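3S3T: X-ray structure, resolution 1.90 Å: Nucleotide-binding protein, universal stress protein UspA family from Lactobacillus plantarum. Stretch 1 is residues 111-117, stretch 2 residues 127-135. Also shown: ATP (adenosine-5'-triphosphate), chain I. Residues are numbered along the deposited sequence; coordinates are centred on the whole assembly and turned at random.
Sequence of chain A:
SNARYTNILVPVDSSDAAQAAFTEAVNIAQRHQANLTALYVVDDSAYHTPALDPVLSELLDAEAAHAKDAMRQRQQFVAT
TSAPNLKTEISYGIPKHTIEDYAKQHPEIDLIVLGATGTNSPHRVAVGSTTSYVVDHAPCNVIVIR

Stretch 1 (111-117) LIVLGAT
Stretch 2 127-135: VGSTTSYVV

Two hydrogen bonds join the stretches. Thr131 OG1 donates to Gly115 O at 2.7 Å. Gly128 N donates to Ala116 O at 2.8 Å, nearly straight at 172°. The same carbonyl takes a CA-H...O contact, Val127 CA to Ala116 O at 3.4 Å.

Ile112 through Gly115 are extended strand (Ile112 -116/131, Val113 -109/128, Leu114 -133/148, Gly115 -73/151); Leu111 is -155/139. Ala116 turns to -62/-43, and Thr117 returns to -128/174. In stretch 2, Val127 (-141/126) and Gly128 (-72/164) are extended. Gly128 is the N-cap of a helix that starts at Ser129 and continues past Val135. Ser129 is -75/-29; the later residues lie near -62/-44. Ser132 N to Gly128 O, 2.9 Å, closes the first turn.

Strand and helix run nearly antiparallel, at 156°, with axes 8.7 Å apart at closest approach. CA atoms pair as Ala116 with Val127 (4.9 Å), Thr117 with Gly128 (4.8 Å) and Ile112 with Val134 (8.5 Å).

Thr131 points toward the strand with chi1 m, so its hydroxyl reaches a buried carbonyl. Ala116 points sideways. Thr117, chi1 p, points sideways and lays CG2 4.2 Å from Val127 N. Val127, chi1 p, points away overall. Val134, chi1 t, points toward the strand: CG1 lies 3.7 Å from Ile112 CD1, and CB 3.7 Å from Leu114 CD1. Ile112 and Leu114 point toward the helix with chi1 m and chi2 t. These branched apolar side chains have no polar group to satisfy and fill the buried space between strand and helix. The stretches together bury 351 Å².

ATP lies against both stretches. Gly115 N donates to ATP O2' at 3.2 Å, and Ser129 N to ATP O3G at 2.7 Å. Glycine suits both sites: an ideal CB on Gly115 would lie 2.3 Å from ATP O3', and one on Gly128 2.1 Å from ATP O3A.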

# COMPACT_ATOMS: atom_id res chain seq x y z
N LEU A 111 15.61 8.60 13.22
CA LEU A 111 15.21 7.23 12.96
C LEU A 111 13.94 6.91 13.69
O LEU A 111 13.79 7.23 14.87
CB LEU A 111 16.27 6.25 13.47
CG LEU A 111 16.11 4.76 13.16
CD1 LEU A 111 16.03 4.49 11.63
CD2 LEU A 111 17.31 3.98 13.81
N ILE A 112 13.04 6.18 13.02
CA ILE A 112 11.91 5.58 13.70
C ILE A 112 12.07 4.07 13.56
O ILE A 112 12.36 3.57 12.45
CB ILE A 112 10.58 6.02 13.07
CG1 ILE A 112 10.40 7.56 13.09
CG2 ILE A 112 9.39 5.34 13.82
CD1 ILE A 112 9.06 8.07 12.41
N VAL A 113 11.94 3.35 14.69
CA VAL A 113 12.06 1.91 14.73
C VAL A 113 10.66 1.32 14.97
O VAL A 113 9.98 1.70 15.89
CB VAL A 113 13.06 1.46 15.83
CG1 VAL A 113 13.15 -0.05 15.89
CG2 VAL A 113 14.48 2.10 15.59
N LEU A 114 10.24 0.40 14.13
CA LEU A 114 8.86 -0.18 14.19
C LEU A 114 8.89 -1.68 14.11
O LEU A 114 9.71 -2.27 13.39
CB LEU A 114 8.01 0.33 12.99
CG LEU A 114 7.65 1.82 12.97
CD1 LEU A 114 7.27 2.26 11.56
CD2 LEU A 114 6.53 2.20 13.99
N GLY A 115 7.95 -2.34 14.78
CA GLY A 115 7.72 -3.74 14.50
C GLY A 115 7.03 -3.87 13.17
O GLY A 115 6.26 -3.00 12.76
N ALA A 116 7.25 -4.96 12.47
CA ALA A 116 6.51 -5.17 11.22
C ALA A 116 4.97 -5.27 11.43
O ALA A 116 4.21 -4.70 10.64
CB ALA A 116 7.02 -6.41 10.53
N THR A 117 4.56 -5.99 12.47
CA THR A 117 3.15 -6.21 12.77
C THR A 117 2.95 -5.82 14.22
O THR A 117 3.92 -5.44 14.91
CB THR A 117 2.74 -7.66 12.54
OG1 THR A 117 3.56 -8.52 13.32
CG2 THR A 117 2.91 -8.04 11.07
N VAL A 127 3.13 -6.94 7.00
CA VAL A 127 3.38 -5.61 7.52
C VAL A 127 2.05 -4.90 7.78
O VAL A 127 1.16 -4.89 6.91
CB VAL A 127 4.20 -4.72 6.59
CG1 VAL A 127 3.41 -4.35 5.39
CG2 VAL A 127 4.63 -3.44 7.33
N GLY A 128 1.91 -4.43 8.98
CA GLY A 128 0.73 -3.72 9.45
C GLY A 128 0.54 -2.33 8.89
O GLY A 128 1.48 -1.70 8.35
N SER A 129 -0.68 -1.83 9.05
CA SER A 129 -1.07 -0.58 8.42
C SER A 129 -0.42 0.62 9.16
O SER A 129 -0.13 1.60 8.53
CB SER A 129 -2.59 -0.44 8.32
OG SER A 129 -3.20 -0.33 9.59
N THR A 130 -0.17 0.50 10.46
CA THR A 130 0.56 1.58 11.17
C THR A 130 1.97 1.70 10.61
O THR A 130 2.40 2.80 10.25
CB THR A 130 0.61 1.40 12.71
OG1 THR A 130 -0.70 1.20 13.23
CG2 THR A 130 1.23 2.64 13.40
N THR A 131 2.67 0.57 10.46
CA THR A 131 3.99 0.55 9.93
C THR A 131 4.04 1.04 8.49
O THR A 131 4.88 1.92 8.17
CB THR A 131 4.67 -0.82 10.07
OG1 THR A 131 4.87 -1.09 11.44
CG2 THR A 131 6.03 -0.86 9.37
N SER A 132 3.18 0.56 7.60
CA SER A 132 3.24 1.07 6.22
C SER A 132 2.95 2.59 6.18
O SER A 132 3.55 3.31 5.38
CB SER A 132 2.36 0.28 5.26
OG SER A 132 1.02 0.47 5.59
N TYR A 133 2.04 3.07 7.01
CA TYR A 133 1.71 4.50 7.03
C TYR A 133 2.96 5.32 7.44
O TYR A 133 3.32 6.31 6.75
CB TYR A 133 0.60 4.80 8.00
CG TYR A 133 0.23 6.24 8.02
CD1 TYR A 133 0.93 7.15 8.80
CD2 TYR A 133 -0.77 6.73 7.19
CE1 TYR A 133 0.56 8.50 8.83
CE2 TYR A 133 -1.11 8.08 7.16
CZ TYR A 133 -0.45 8.96 7.98
OH TYR A 133 -0.77 10.31 7.96
N VAL A 134 3.59 4.90 8.53
CA VAL A 134 4.79 5.55 9.03
C VAL A 134 5.96 5.45 8.03
O VAL A 134 6.63 6.45 7.76
CB VAL A 134 5.12 5.12 10.47
CG1 VAL A 134 6.34 5.92 11.05
CG2 VAL A 134 3.93 5.42 11.38
N VAL A 135 6.19 4.29 7.43
CA VAL A 135 7.24 4.24 6.43
C VAL A 135 7.02 5.32 5.33
O VAL A 135 7.97 5.99 4.88
CB VAL A 135 7.35 2.79 5.79
CG1 VAL A 135 8.18 2.82 4.50
CG2 VAL A 135 7.97 1.76 6.81
PG ATP I . -3.21 -3.39 11.62
O1G ATP I . -3.38 -2.38 12.73
O2G ATP I . -4.36 -4.34 11.54
O3G ATP I . -2.93 -2.82 10.23
PB ATP I . -1.18 -4.67 13.30
O1B ATP I . -0.79 -6.12 13.29
O2B ATP I . -1.89 -4.14 14.50
O3B ATP I . -2.00 -4.40 11.95
PA ATP I . 0.52 -2.31 13.22
O1A ATP I . -0.56 -1.57 13.95
O2A ATP I . 0.93 -1.73 11.93
O3A ATP I . 0.18 -3.85 13.00
O5' ATP I . 1.80 -2.35 14.25
C5' ATP I . 3.11 -2.38 13.71
C4' ATP I . 4.07 -1.61 14.62
O4' ATP I . 3.54 -0.29 14.69
C3' ATP I . 4.11 -2.10 16.06
O3' ATP I . 5.00 -3.19 16.25
C2' ATP I . 4.48 -0.82 16.75
O2' ATP I . 5.89 -0.65 16.58
C1' ATP I . 3.73 0.26 15.98
N9 ATP I . 2.46 0.60 16.61
C8 ATP I . 1.23 0.05 16.35
N7 ATP I . 0.28 0.59 17.15
C5 ATP I . 0.91 1.48 17.92
C6 ATP I . 0.51 2.37 19.00
N6 ATP I . -0.79 2.39 19.36
N1 ATP I . 1.46 3.17 19.59
C2 ATP I . 2.74 3.10 19.19
N3 ATP I . 3.21 2.27 18.24
C4 ATP I . 2.34 1.47 17.59